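Local coordinates for phosphoinositol-specific phospholipase C (Pseudomonas sp., PDB 5FYP), which probably cleaves phosphoinositide lipids at their phosphodiester bond in a calcium-dependent reaction, releasing diacylglycerol and an inositol phosphate, at residues I211-N216 with A237-G242; P63-V68 with K91-A96; Q152-H157 with S173-N178; R131-F136 with S197-A202; S43-E48 with F112-I117. One frame throughout, in Å; residues are numbered along the deposited sequence.

In the fold
Along the chain, contact 5 closes a loop that holds contact 2, contact 4 closes one that holds contact 3, and contact 1 follows. Contact 5 pairs two inner strands of the TIM-barrel-like core and carries one calcium ligand. Contact 1, about 17 Å from it between centres, links strand 238-242 to the chain just past strand 210-211, outermost strands of two five-stranded sheets. The other three lie further from the chain's centre. Contacts 2 and 3 are on opposite sides of that centre, about 30 Å apart between centres. Contact 4 touches both contact 1 and contact 2. Contact 5 thus sets a calcium ligand on a core strand, while contacts 2 to 4 pack helices against loops, a sheet edge and each other.

Contact 1: I211-N216 with A237-G242; sequences ISPVTN and AMNNMG
Pro-213 O is gripped by two donors from opposite faces of its carbonyl plane: Asn-240 N, 3.0 Å away, and Thr-215 OG1, at 2.8 Å. Having given its proton to that oxygen, the hydroxyl can accept, and Asn-239 ND2 meets Thr-215 OG1 at 2.9 Å with OG1 close to the amide plane. Threonine suits the place because chi1 of -62° sets OG1 beside its own backbone N, within reach of both partners. Asn-239 OD1 accepts from His-257, and ND2 also donates to Asp-220 O. An alanine in place of Thr-215 would probably leave Pro-213 O without its second donor and Asn-239 ND2 with one acceptor fewer. Thr-215 N returns a bond to Asn-240 O, also 3.0 Å, completing a single beta bridge between Val-214 and Asn-240. At the Ile-211 end a water joins the backbones, from Ile-211 O to Ala-237 N. A buried hydroxyl that both donates and accepts thus supplements two backbone bonds where the edges of the two sheets meet.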
# COMPACT_ATOMS: atom_id res chain seq x y z
N ILE A 211 2.75 6.94 3.46
CA ILE A 211 3.07 6.25 4.70
C ILE A 211 1.80 5.78 5.40
O ILE A 211 0.79 6.48 5.40
CB ILE A 211 3.95 7.09 5.64
CG1 ILE A 211 3.31 8.41 6.07
CG2 ILE A 211 5.32 7.33 5.01
CD1 ILE A 211 4.01 9.06 7.25
N SER A 212 1.84 4.57 5.96
CA SER A 212 0.68 4.02 6.63
C SER A 212 1.09 3.43 7.98
O SER A 212 1.53 2.29 8.04
CB SER A 212 0.00 2.97 5.77
OG SER A 212 -1.15 2.50 6.41
N PRO A 213 1.02 4.24 9.03
CA PRO A 213 1.57 3.79 10.32
C PRO A 213 0.74 2.72 10.99
O PRO A 213 -0.48 2.65 10.83
CB PRO A 213 1.59 5.07 11.16
CG PRO A 213 0.52 5.92 10.57
CD PRO A 213 0.58 5.64 9.09
N VAL A 214 1.43 1.94 11.82
CA VAL A 214 0.81 1.02 12.75
C VAL A 214 -0.09 1.85 13.66
O VAL A 214 0.32 2.85 14.24
CB VAL A 214 1.88 0.28 13.59
CG1 VAL A 214 1.22 -0.59 14.65
CG2 VAL A 214 2.79 -0.55 12.70
N THR A 215 -1.35 1.40 13.79
CA THR A 215 -2.43 2.19 14.42
C THR A 215 -3.09 1.42 15.54
O THR A 215 -3.62 0.34 15.29
CB THR A 215 -3.42 2.55 13.31
OG1 THR A 215 -2.77 3.35 12.32
CG2 THR A 215 -4.64 3.31 13.81
N ASN A 216 -3.05 2.01 16.73
CA ASN A 216 -3.72 1.44 17.90
C ASN A 216 -4.34 2.47 18.82
O ASN A 216 -4.73 2.15 19.93
CB ASN A 216 -2.86 0.42 18.65
CG ASN A 216 -1.67 1.02 19.30
OD1 ASN A 216 -1.57 2.21 19.51
ND2 ASN A 216 -0.70 0.17 19.58
N ALA A 237 -2.23 9.61 5.40
CA ALA A 237 -3.47 9.47 4.66
C ALA A 237 -3.95 8.02 4.61
O ALA A 237 -4.92 7.69 3.93
CB ALA A 237 -3.31 9.99 3.24
N MET A 238 -3.26 7.15 5.36
CA MET A 238 -3.49 5.71 5.37
C MET A 238 -3.12 5.19 6.75
O MET A 238 -2.26 5.78 7.42
CB MET A 238 -2.65 4.99 4.33
CG MET A 238 -2.99 5.40 2.90
SD MET A 238 -2.42 4.10 1.78
CE MET A 238 -2.97 4.72 0.19
N ASN A 239 -3.77 4.11 7.17
CA ASN A 239 -3.50 3.52 8.48
C ASN A 239 -3.49 2.00 8.37
O ASN A 239 -4.29 1.41 7.65
CB ASN A 239 -4.54 3.97 9.51
CG ASN A 239 -4.37 5.44 9.85
OD1 ASN A 239 -4.99 6.33 9.23
ND2 ASN A 239 -3.51 5.71 10.81
N ASN A 240 -2.57 1.38 9.12
CA ASN A 240 -2.34 -0.07 9.06
C ASN A 240 -2.66 -0.66 10.44
O ASN A 240 -2.12 -0.26 11.46
CB ASN A 240 -0.91 -0.45 8.60
CG ASN A 240 -0.83 -1.82 7.86
OD1 ASN A 240 -1.51 -2.16 6.85
ND2 ASN A 240 0.12 -2.59 8.33
N MET A 241 -3.54 -1.66 10.41
CA MET A 241 -4.05 -2.29 11.63
C MET A 241 -3.93 -3.79 11.56
O MET A 241 -4.35 -4.42 10.60
CB MET A 241 -5.51 -1.93 11.85
CG MET A 241 -5.58 -0.50 12.38
SD MET A 241 -5.80 0.84 11.24
CE MET A 241 -7.13 0.21 10.09
N GLY A 242 -3.42 -4.38 12.63
CA GLY A 242 -3.54 -5.81 12.82
C GLY A 242 -4.93 -6.16 13.32
O GLY A 242 -5.77 -5.31 13.62
O HOH W 1 -0.42 8.24 3.74
O HOH W 2 -1.40 0.11 5.07
O HOH W 3 -2.32 -2.25 14.60

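Contact 2: P63-V68 with K91-A96; sequences PHHWFV and KNDLEA
Leu-94 reaches into the angle between Trp-66 and Val-68, turning a different branch to each. Its CD2 lies 3.9 Å from Trp-66 CB, while CB and CD1 face Val-68 CG2; that methyl also comes within 3.6 Å of Leu-94 CA. Leucine suits the spot because CG, anti to the backbone N (chi1 177°), carries two methyls out from the first turn of the helix, and the beta-branched valine offers a compact partner. Behind this apolar contact the backbones join: Leu-94 N gives a straight bond of 2.9 Å to Trp-66 O. Asp-93, just before it, is the N-cap: OD1 accepts from Ala-96 N at 3.0 Å, approached on the anti side and out of the carboxylate plane. Its other oxygen, OD2, is turned toward the ring of His-65, the two planes 43° apart, although His-65 has two conformers and the closeness of this approach is doubtful. A water accepts from both Trp-66 N and Glu-95 N and so links the two backbones. The contact ties the start of helix 94-107 to edge strand 67-68: Leu-94 continues onto Leu-49 and Phe-51 of strand 46-52 and Leu-139 of helix 133-144, while the Trp-66 indole packs edge-to-face with Phe-51 and Phe-136.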
# COMPACT_ATOMS: atom_id res chain seq x y z
N PRO A 63 23.80 -1.05 -3.79
CA PRO A 63 23.09 0.23 -3.89
C PRO A 63 21.90 0.16 -4.82
O PRO A 63 21.92 -0.57 -5.81
CB PRO A 63 24.14 1.19 -4.49
CG PRO A 63 25.41 0.51 -4.34
CD PRO A 63 25.18 -0.94 -4.24
N HIS A 64 20.86 0.91 -4.48
CA HIS A 64 19.73 1.12 -5.40
C HIS A 64 18.94 -0.16 -5.68
O HIS A 64 18.31 -0.27 -6.69
CB HIS A 64 20.21 1.75 -6.73
CG HIS A 64 21.22 2.84 -6.56
ND1 HIS A 64 22.37 2.91 -7.31
CD2 HIS A 64 21.28 3.86 -5.69
CE1 HIS A 64 23.06 3.97 -6.94
NE2 HIS A 64 22.43 4.56 -5.95
N HIS A 65 19.04 -1.10 -4.75
CA HIS A 65 18.51 -2.46 -4.88
C HIS A 65 17.98 -2.95 -3.56
O HIS A 65 18.56 -2.65 -2.54
CB HIS A 65 19.70 -3.36 -5.29
CG HIS A 65 19.45 -4.84 -5.20
ND1 HIS A 65 19.55 -5.59 -4.04
CD2 HIS A 65 19.14 -5.71 -6.18
CE1 HIS A 65 19.25 -6.85 -4.31
NE2 HIS A 65 19.04 -6.96 -5.62
N TRP A 66 16.89 -3.71 -3.61
CA TRP A 66 16.37 -4.39 -2.42
C TRP A 66 15.95 -5.80 -2.83
O TRP A 66 15.59 -6.03 -3.98
CB TRP A 66 15.18 -3.66 -1.79
CG TRP A 66 15.53 -2.32 -1.14
CD1 TRP A 66 15.69 -2.11 0.21
CD2 TRP A 66 15.69 -1.03 -1.76
NE1 TRP A 66 15.93 -0.79 0.45
CE2 TRP A 66 15.93 -0.10 -0.74
CE3 TRP A 66 15.66 -0.58 -3.09
CZ2 TRP A 66 16.15 1.24 -1.00
CZ3 TRP A 66 15.87 0.77 -3.34
CH2 TRP A 66 16.12 1.64 -2.31
N PHE A 67 15.95 -6.71 -1.84
CA PHE A 67 15.53 -8.10 -2.02
C PHE A 67 14.06 -8.24 -1.62
O PHE A 67 13.56 -7.45 -0.81
CB PHE A 67 16.33 -9.02 -1.13
CG PHE A 67 17.79 -9.06 -1.42
CD1 PHE A 67 18.66 -8.15 -0.82
CD2 PHE A 67 18.33 -10.02 -2.27
CE1 PHE A 67 20.03 -8.20 -1.06
CE2 PHE A 67 19.69 -10.08 -2.52
CZ PHE A 67 20.54 -9.19 -1.91
N VAL A 68 13.40 -9.28 -2.13
CA VAL A 68 12.03 -9.60 -1.71
C VAL A 68 12.00 -11.04 -1.22
O VAL A 68 12.28 -11.98 -1.97
CB VAL A 68 11.01 -9.36 -2.83
CG1 VAL A 68 9.65 -9.94 -2.49
CG2 VAL A 68 10.90 -7.88 -3.15
N LYS A 91 17.42 -12.64 -11.72
CA LYS A 91 17.32 -11.91 -10.42
C LYS A 91 15.95 -11.30 -10.11
O LYS A 91 15.60 -10.18 -10.54
CB LYS A 91 18.36 -10.81 -10.42
CG LYS A 91 18.48 -10.02 -9.13
CD LYS A 91 19.59 -8.96 -9.19
CE LYS A 91 19.15 -7.65 -9.84
NZ LYS A 91 19.56 -7.56 -11.28
N ASN A 92 15.19 -11.99 -9.28
CA ASN A 92 13.83 -11.60 -8.93
C ASN A 92 13.82 -10.76 -7.64
O ASN A 92 13.39 -11.21 -6.58
CB ASN A 92 12.91 -12.84 -8.80
CG ASN A 92 13.47 -13.94 -7.89
OD1 ASN A 92 14.69 -14.20 -7.82
ND2 ASN A 92 12.59 -14.61 -7.19
N ASP A 93 14.32 -9.55 -7.77
CA ASP A 93 14.46 -8.61 -6.67
C ASP A 93 13.26 -7.66 -6.59
O ASP A 93 12.28 -7.83 -7.29
CB ASP A 93 15.79 -7.87 -6.78
CG ASP A 93 15.87 -6.94 -7.98
OD1 ASP A 93 15.02 -7.02 -8.90
OD2 ASP A 93 16.83 -6.15 -8.02
N LEU A 94 13.35 -6.63 -5.76
CA LEU A 94 12.26 -5.69 -5.64
C LEU A 94 11.92 -5.06 -6.97
O LEU A 94 10.75 -5.00 -7.39
CB LEU A 94 12.54 -4.61 -4.60
CG LEU A 94 11.46 -3.55 -4.46
CD1 LEU A 94 10.13 -4.12 -4.05
CD2 LEU A 94 11.88 -2.46 -3.48
N GLU A 95 12.95 -4.59 -7.67
CA GLU A 95 12.72 -3.95 -8.97
C GLU A 95 12.00 -4.89 -9.93
O GLU A 95 11.09 -4.48 -10.67
CB GLU A 95 14.04 -3.45 -9.56
CG GLU A 95 13.89 -2.81 -10.92
CD GLU A 95 15.12 -2.06 -11.38
OE1 GLU A 95 16.05 -1.83 -10.60
OE2 GLU A 95 15.14 -1.64 -12.55
N ALA A 96 12.39 -6.16 -9.93
CA ALA A 96 11.74 -7.13 -10.81
C ALA A 96 10.24 -7.30 -10.46
O ALA A 96 9.37 -7.34 -11.34
CB ALA A 96 12.42 -8.47 -10.72
O HOH W 4 16.52 -1.86 -7.88
O HOH W 5 15.71 -4.02 -6.39

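Contact 3: Q152-H157 with S173-N178; sequences QDLATH and SWPTAN
Ser-173 begins a run in which the loop leading to strand 184-189 of the TIM-barrel-like fold meets helix 151-158 chiefly through two CH-pi contacts. Its carbonyl O lies at the edge of the His-157 imidazole, near the ring plane, 3.2 Å from CD2. Trp-174 follows and offers a face of its indole to Leu-154. There the CD2 methyl sits over the six-membered ring, 3.5 Å from its centroid and 17° off the normal, while CD1 covers the part nearer Trp-174 CG. Leucine suits this because its forked end spans both rings of the indole; chi1 of 179° sends CG away from the backbone N. The one polar atom of the indole, NE1, is satisfied by Ser-256 O, which helps to set how the ring is turned. Pro-175 makes the second CH-pi contact: CG stands 3.7 Å above the centre of the His-157 ring, just 9° from its normal, a flat fit for which the compact pyrrolidine is well shaped. Further on the loop leaves the helix, and Ala-177 packs on Phe-112. The two CH-pi contacts adjoin, for Pro-175 CD also reaches Leu-154 CD1, at 4.0 Å.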
# COMPACT_ATOMS: atom_id res chain seq x y z
N GLN A 152 1.17 14.08 -2.65
CA GLN A 152 0.94 15.43 -3.17
C GLN A 152 -0.22 15.48 -4.16
O GLN A 152 -0.95 16.47 -4.22
CB GLN A 152 2.21 15.94 -3.82
CG GLN A 152 2.08 17.32 -4.45
CD GLN A 152 1.77 18.39 -3.43
OE1 GLN A 152 2.64 18.75 -2.67
NE2 GLN A 152 0.55 18.92 -3.44
N ASP A 153 -0.39 14.44 -4.97
CA ASP A 153 -1.52 14.41 -5.89
C ASP A 153 -2.84 14.45 -5.13
O ASP A 153 -3.78 15.14 -5.51
CB ASP A 153 -1.43 13.19 -6.78
CG ASP A 153 -0.15 13.15 -7.59
OD1 ASP A 153 0.36 14.23 -8.01
OD2 ASP A 153 0.33 12.02 -7.86
N LEU A 154 -2.93 13.67 -4.04
CA LEU A 154 -4.12 13.67 -3.22
C LEU A 154 -4.33 15.02 -2.57
O LEU A 154 -5.43 15.54 -2.51
CB LEU A 154 -4.02 12.57 -2.18
CG LEU A 154 -5.22 12.48 -1.21
CD1 LEU A 154 -6.53 12.21 -1.92
CD2 LEU A 154 -4.91 11.42 -0.18
N ALA A 155 -3.25 15.60 -2.07
CA ALA A 155 -3.30 16.91 -1.41
C ALA A 155 -3.85 17.98 -2.35
O ALA A 155 -4.75 18.75 -1.99
CB ALA A 155 -1.93 17.28 -0.88
N THR A 156 -3.34 18.01 -3.57
CA THR A 156 -3.86 18.93 -4.55
C THR A 156 -5.34 18.68 -4.81
O THR A 156 -6.14 19.62 -4.90
CB THR A 156 -3.04 18.82 -5.83
OG1 THR A 156 -1.71 19.27 -5.53
CG2 THR A 156 -3.64 19.65 -6.96
N HIS A 157 -5.74 17.42 -4.92
CA HIS A 157 -7.14 17.08 -5.16
C HIS A 157 -8.07 17.70 -4.11
O HIS A 157 -9.13 18.21 -4.44
CB HIS A 157 -7.35 15.58 -5.20
CG HIS A 157 -8.76 15.19 -5.45
ND1 HIS A 157 -9.36 15.32 -6.68
CD2 HIS A 157 -9.71 14.73 -4.60
CE1 HIS A 157 -10.61 14.91 -6.59
NE2 HIS A 157 -10.86 14.56 -5.34
N SER A 173 -13.42 13.64 -0.11
CA SER A 173 -13.39 12.47 -1.00
C SER A 173 -12.08 12.42 -1.77
O SER A 173 -11.60 13.42 -2.33
CB SER A 173 -14.53 12.55 -2.01
OG SER A 173 -15.76 12.48 -1.35
N TRP A 174 -11.49 11.22 -1.81
CA TRP A 174 -10.42 10.96 -2.78
C TRP A 174 -10.98 11.01 -4.20
O TRP A 174 -12.19 10.87 -4.40
CB TRP A 174 -9.82 9.57 -2.53
CG TRP A 174 -9.02 9.44 -1.27
CD1 TRP A 174 -9.38 9.80 -0.00
CD2 TRP A 174 -7.72 8.82 -1.15
NE1 TRP A 174 -8.38 9.47 0.89
CE2 TRP A 174 -7.36 8.86 0.21
CE3 TRP A 174 -6.83 8.24 -2.07
CZ2 TRP A 174 -6.15 8.37 0.67
CZ3 TRP A 174 -5.63 7.75 -1.61
CH2 TRP A 174 -5.29 7.85 -0.25
N PRO A 175 -10.10 11.09 -5.22
CA PRO A 175 -10.57 10.85 -6.58
C PRO A 175 -11.26 9.48 -6.67
O PRO A 175 -10.98 8.54 -5.90
CB PRO A 175 -9.28 10.89 -7.41
CG PRO A 175 -8.32 11.69 -6.57
CD PRO A 175 -8.64 11.28 -5.17
N THR A 176 -12.14 9.38 -7.65
CA THR A 176 -12.88 8.13 -7.84
C THR A 176 -11.99 7.08 -8.48
O THR A 176 -10.92 7.38 -9.04
CB THR A 176 -14.13 8.30 -8.73
OG1 THR A 176 -13.68 8.68 -10.02
CG2 THR A 176 -15.09 9.35 -8.14
N ALA A 177 -12.43 5.83 -8.44
CA ALA A 177 -11.72 4.78 -9.18
C ALA A 177 -11.60 5.13 -10.67
O ALA A 177 -10.54 4.91 -11.26
CB ALA A 177 -12.33 3.43 -8.96
N ASN A 178 -12.65 5.68 -11.26
CA ASN A 178 -12.58 6.15 -12.65
C ASN A 178 -11.49 7.20 -12.84
O ASN A 178 -10.70 7.15 -13.78
CB ASN A 178 -13.93 6.72 -13.09
CG ASN A 178 -13.93 7.16 -14.52
OD1 ASN A 178 -13.68 6.35 -15.37
ND2 ASN A 178 -14.14 8.43 -14.77

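Contact 4: R131-F136 with S197-A202; sequences RTPKDF and SQYAEA
Pro-133 is the bump of this contact, and the hollow it fills lies between Tyr-199 and Ala-202, one turn apart on helix 193-203. Its CB touches both walls, Tyr-199 CD1 at 3.7 Å and the Ala-202 CB methyl at 3.8 Å, while CG leans over the floor, 4.1 Å from Tyr-199 CA. A proline suits the first turn of helix 133-144, where its missing N-H costs no helical bond, and its ring makes a rigid, blunt knob; alanine at the other wall is small enough to let that knob in. In Tyr-199, chi1 of 172° puts CG anti to the backbone N. Ring atom CE1 meets Phe-136 CD2 at the edge of the phenylalanine ring, near that ring's plane, a looser touch at 4.3 Å. A capping box starts the helix beside the bump and probably steadies it: Asp-135 N bonds to Thr-132 OG1 at 3.1 Å, and Thr-132 N returns a bond of 3.0 Å to the anti lone pair of Asp-135 OD2. The two helices follow strands 114-120 and 184-189. Between the segments the touch is apolar, a matter of shape, while Tyr-199 OH adds a hydrogen bond to Asp-137, the next residue of helix 133-144.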
# COMPACT_ATOMS: atom_id res chain seq x y z
N ARG A 131 20.61 3.30 -0.38
CA ARG A 131 19.26 2.82 -0.03
C ARG A 131 18.58 3.76 0.97
O ARG A 131 17.94 3.34 1.94
CB ARG A 131 19.32 1.37 0.49
CG ARG A 131 19.81 0.38 -0.57
CD ARG A 131 19.70 -1.07 -0.06
NE ARG A 131 20.48 -1.23 1.16
CZ ARG A 131 21.77 -1.48 1.21
NH1 ARG A 131 22.46 -1.78 0.10
NH2 ARG A 131 22.41 -1.52 2.37
N THR A 132 18.69 5.05 0.69
CA THR A 132 18.00 6.09 1.45
C THR A 132 16.54 6.22 0.96
O THR A 132 16.17 5.68 -0.07
CB THR A 132 18.69 7.44 1.25
OG1 THR A 132 18.47 7.87 -0.09
CG2 THR A 132 20.17 7.40 1.60
N PRO A 133 15.72 6.99 1.70
CA PRO A 133 14.39 7.35 1.17
C PRO A 133 14.43 7.90 -0.25
O PRO A 133 13.57 7.55 -1.06
CB PRO A 133 13.88 8.34 2.20
CG PRO A 133 14.48 7.82 3.48
CD PRO A 133 15.88 7.42 3.09
N LYS A 134 15.39 8.78 -0.54
CA LYS A 134 15.50 9.33 -1.87
C LYS A 134 15.80 8.24 -2.93
O LYS A 134 15.21 8.24 -4.01
CB LYS A 134 16.57 10.41 -1.91
CG LYS A 134 16.78 11.06 -3.27
CD LYS A 134 17.45 12.40 -3.05
CE LYS A 134 17.96 13.08 -4.31
NZ LYS A 134 18.84 12.23 -5.16
N ASP A 135 16.70 7.31 -2.59
CA ASP A 135 17.01 6.20 -3.51
C ASP A 135 15.76 5.34 -3.76
O ASP A 135 15.56 4.88 -4.87
CB ASP A 135 18.13 5.34 -2.98
CG ASP A 135 19.45 6.07 -2.88
OD1 ASP A 135 19.92 6.59 -3.91
OD2 ASP A 135 20.00 6.16 -1.76
N PHE A 136 14.98 5.12 -2.71
CA PHE A 136 13.74 4.36 -2.85
C PHE A 136 12.75 5.06 -3.77
O PHE A 136 12.20 4.43 -4.68
CB PHE A 136 13.20 4.11 -1.45
CG PHE A 136 12.04 3.19 -1.39
CD1 PHE A 136 12.20 1.83 -1.63
CD2 PHE A 136 10.78 3.67 -1.05
CE1 PHE A 136 11.17 0.95 -1.52
CE2 PHE A 136 9.71 2.77 -0.92
CZ PHE A 136 9.93 1.42 -1.20
N SER A 197 8.37 7.82 9.74
CA SER A 197 8.65 9.21 10.07
C SER A 197 9.94 9.68 9.40
O SER A 197 10.00 10.80 8.88
CB SER A 197 8.72 9.37 11.57
OG SER A 197 8.72 10.75 11.93
N GLN A 198 10.92 8.80 9.36
CA GLN A 198 12.20 9.12 8.71
C GLN A 198 11.98 9.33 7.20
O GLN A 198 12.55 10.25 6.61
CB GLN A 198 13.19 8.00 8.95
CG GLN A 198 13.68 7.94 10.39
CD GLN A 198 14.22 6.58 10.79
OE1 GLN A 198 14.48 5.71 9.97
NE2 GLN A 198 14.41 6.39 12.06
N TYR A 199 11.18 8.46 6.58
CA TYR A 199 10.87 8.60 5.16
C TYR A 199 10.18 9.94 4.88
O TYR A 199 10.58 10.69 3.99
CB TYR A 199 10.04 7.40 4.71
CG TYR A 199 9.52 7.57 3.30
CD1 TYR A 199 10.31 7.21 2.20
CD2 TYR A 199 8.28 8.11 3.06
CE1 TYR A 199 9.88 7.43 0.91
CE2 TYR A 199 7.81 8.32 1.77
CZ TYR A 199 8.63 7.99 0.69
OH TYR A 199 8.17 8.24 -0.57
N ALA A 200 9.15 10.27 5.66
CA ALA A 200 8.40 11.49 5.43
C ALA A 200 9.24 12.73 5.69
O ALA A 200 9.11 13.73 4.98
CB ALA A 200 7.13 11.51 6.26
N GLU A 201 10.09 12.69 6.72
CA GLU A 201 10.98 13.84 6.98
C GLU A 201 11.96 14.05 5.84
O GLU A 201 12.28 15.19 5.51
CB GLU A 201 11.68 13.66 8.33
CG GLU A 201 10.69 13.88 9.45
CD GLU A 201 11.24 14.37 10.73
OE1 GLU A 201 12.48 14.20 10.93
OE2 GLU A 201 10.36 14.89 11.48
N ALA A 202 12.41 12.97 5.24
CA ALA A 202 13.37 13.07 4.12
C ALA A 202 12.70 13.58 2.83
O ALA A 202 13.30 14.39 2.13
CB ALA A 202 14.02 11.73 3.87

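Contact 5: S43-E48 with F112-I117; sequences SVRTLE and FPITLI. With CA (calcium ion), chain I.
Thr-46 and Thr-115 lie side by side, pointing the same way, with Thr-46 OG1 3.6 Å from Thr-115 CB and bonded to Gln-22. The packing is close here: Thr-115 N bonds to Arg-45 O, Leu-47 N to Thr-115 O and Ile-117 N to Leu-47 O, each at 2.9 Å, and on the reverse face Leu-47 CB rests on Leu-116 CD2. Beside the first of these bonds lies a water, 2.8 Å from Pro-113 O and equally near Thr-115 OG1. These are neighbouring parallel strands of the TIM-barrel-like core. Arg-45 bends at chi2 (-84°), and its CD comes 3.6 Å from Phe-112 O; CG lies 3.8 Å from CD1 of the Phe-112 ring. Its guanidinium bonds to Leu-41 O and makes a salt bridge with Glu-3. An alanine in place of Arg-45 would probably open a gap beside Phe-112 and leave Glu-3 without this charge partner. At the far, watery end Glu-48 extends past Ile-117: OE2 binds the calcium ion at 2.4 Å, OE1 pairs with Arg-260, and two waters join Asn-27, Asp-50 and Asp-119 around the metal.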
# COMPACT_ATOMS: atom_id res chain seq x y z
N SER A 43 -7.19 -11.62 -9.72
CA SER A 43 -8.16 -11.73 -8.61
C SER A 43 -8.41 -10.46 -7.82
O SER A 43 -9.50 -10.29 -7.30
CB SER A 43 -7.77 -12.82 -7.63
OG SER A 43 -7.65 -14.07 -8.26
N VAL A 44 -7.37 -9.66 -7.61
CA VAL A 44 -7.43 -8.47 -6.74
C VAL A 44 -6.63 -7.33 -7.37
O VAL A 44 -5.89 -7.53 -8.34
CB VAL A 44 -6.95 -8.75 -5.30
CG1 VAL A 44 -7.85 -9.78 -4.60
CG2 VAL A 44 -5.50 -9.20 -5.25
N ARG A 45 -6.73 -6.14 -6.76
CA ARG A 45 -6.02 -4.94 -7.17
C ARG A 45 -5.13 -4.37 -6.07
O ARG A 45 -4.58 -3.30 -6.25
CB ARG A 45 -6.97 -3.86 -7.72
CG ARG A 45 -7.69 -4.27 -8.99
CD ARG A 45 -6.86 -4.03 -10.23
NE ARG A 45 -7.49 -4.64 -11.43
CZ ARG A 45 -7.34 -5.92 -11.77
NH1 ARG A 45 -6.61 -6.75 -11.05
NH2 ARG A 45 -7.93 -6.38 -12.86
N THR A 46 -4.95 -5.11 -4.98
CA THR A 46 -4.08 -4.68 -3.87
C THR A 46 -3.17 -5.83 -3.53
O THR A 46 -3.65 -6.92 -3.14
CB THR A 46 -4.91 -4.18 -2.69
OG1 THR A 46 -5.66 -3.03 -3.10
CG2 THR A 46 -4.00 -3.74 -1.54
N LEU A 47 -1.87 -5.58 -3.65
CA LEU A 47 -0.80 -6.60 -3.52
C LEU A 47 0.18 -6.19 -2.45
O LEU A 47 0.03 -5.13 -1.83
CB LEU A 47 -0.04 -6.77 -4.87
CG LEU A 47 -0.78 -7.52 -6.00
CD1 LEU A 47 -2.12 -7.06 -6.47
CD2 LEU A 47 0.18 -7.67 -7.15
N GLU A 48 1.17 -7.04 -2.16
CA GLU A 48 2.11 -6.80 -1.06
C GLU A 48 3.46 -7.38 -1.41
O GLU A 48 3.55 -8.48 -1.94
CB GLU A 48 1.61 -7.40 0.25
CG GLU A 48 2.51 -7.15 1.45
CD GLU A 48 1.90 -7.52 2.78
OE1 GLU A 48 0.89 -8.25 2.79
OE2 GLU A 48 2.46 -7.09 3.82
N PHE A 112 -8.57 -0.60 -12.89
CA PHE A 112 -8.83 -0.10 -11.56
C PHE A 112 -7.49 0.16 -10.88
O PHE A 112 -6.53 -0.59 -11.09
CB PHE A 112 -9.64 -1.17 -10.81
CG PHE A 112 -10.08 -0.75 -9.45
CD1 PHE A 112 -9.23 -0.88 -8.37
CD2 PHE A 112 -11.34 -0.23 -9.24
CE1 PHE A 112 -9.61 -0.45 -7.11
CE2 PHE A 112 -11.74 0.16 -7.98
CZ PHE A 112 -10.87 0.06 -6.92
N PRO A 113 -7.36 1.24 -10.09
CA PRO A 113 -6.06 1.56 -9.52
C PRO A 113 -5.48 0.41 -8.71
O PRO A 113 -6.20 -0.24 -7.93
CB PRO A 113 -6.34 2.77 -8.64
CG PRO A 113 -7.83 2.72 -8.39
CD PRO A 113 -8.38 2.21 -9.70
N ILE A 114 -4.18 0.18 -8.88
CA ILE A 114 -3.46 -0.87 -8.15
C ILE A 114 -2.79 -0.26 -6.93
O ILE A 114 -2.13 0.76 -7.06
CB ILE A 114 -2.41 -1.53 -9.03
CG1 ILE A 114 -3.06 -2.24 -10.21
CG2 ILE A 114 -1.52 -2.48 -8.23
CD1 ILE A 114 -2.08 -2.57 -11.33
N THR A 115 -2.97 -0.89 -5.79
CA THR A 115 -2.32 -0.47 -4.56
C THR A 115 -1.29 -1.54 -4.19
O THR A 115 -1.61 -2.72 -4.10
CB THR A 115 -3.32 -0.26 -3.42
OG1 THR A 115 -4.26 0.75 -3.81
CG2 THR A 115 -2.65 0.22 -2.15
N LEU A 116 -0.05 -1.11 -3.98
CA LEU A 116 1.06 -2.01 -3.59
C LEU A 116 1.53 -1.65 -2.20
O LEU A 116 2.04 -0.55 -1.97
CB LEU A 116 2.23 -1.90 -4.53
CG LEU A 116 2.07 -2.19 -5.97
CD1 LEU A 116 3.43 -2.15 -6.67
CD2 LEU A 116 1.41 -3.54 -6.19
N ILE A 117 1.36 -2.60 -1.29
CA ILE A 117 1.85 -2.46 0.08
C ILE A 117 3.30 -2.92 0.10
O ILE A 117 3.62 -4.06 -0.19
CB ILE A 117 1.00 -3.34 1.04
CG1 ILE A 117 -0.53 -3.06 0.88
CG2 ILE A 117 1.49 -3.24 2.48
CD1 ILE A 117 -0.97 -1.64 1.11
CA CA I . 4.18 -8.37 4.88
O HOH W 6 -6.27 -0.68 -5.20
O HOH W 7 2.66 -8.80 6.69
O HOH W 8 5.33 -9.85 6.42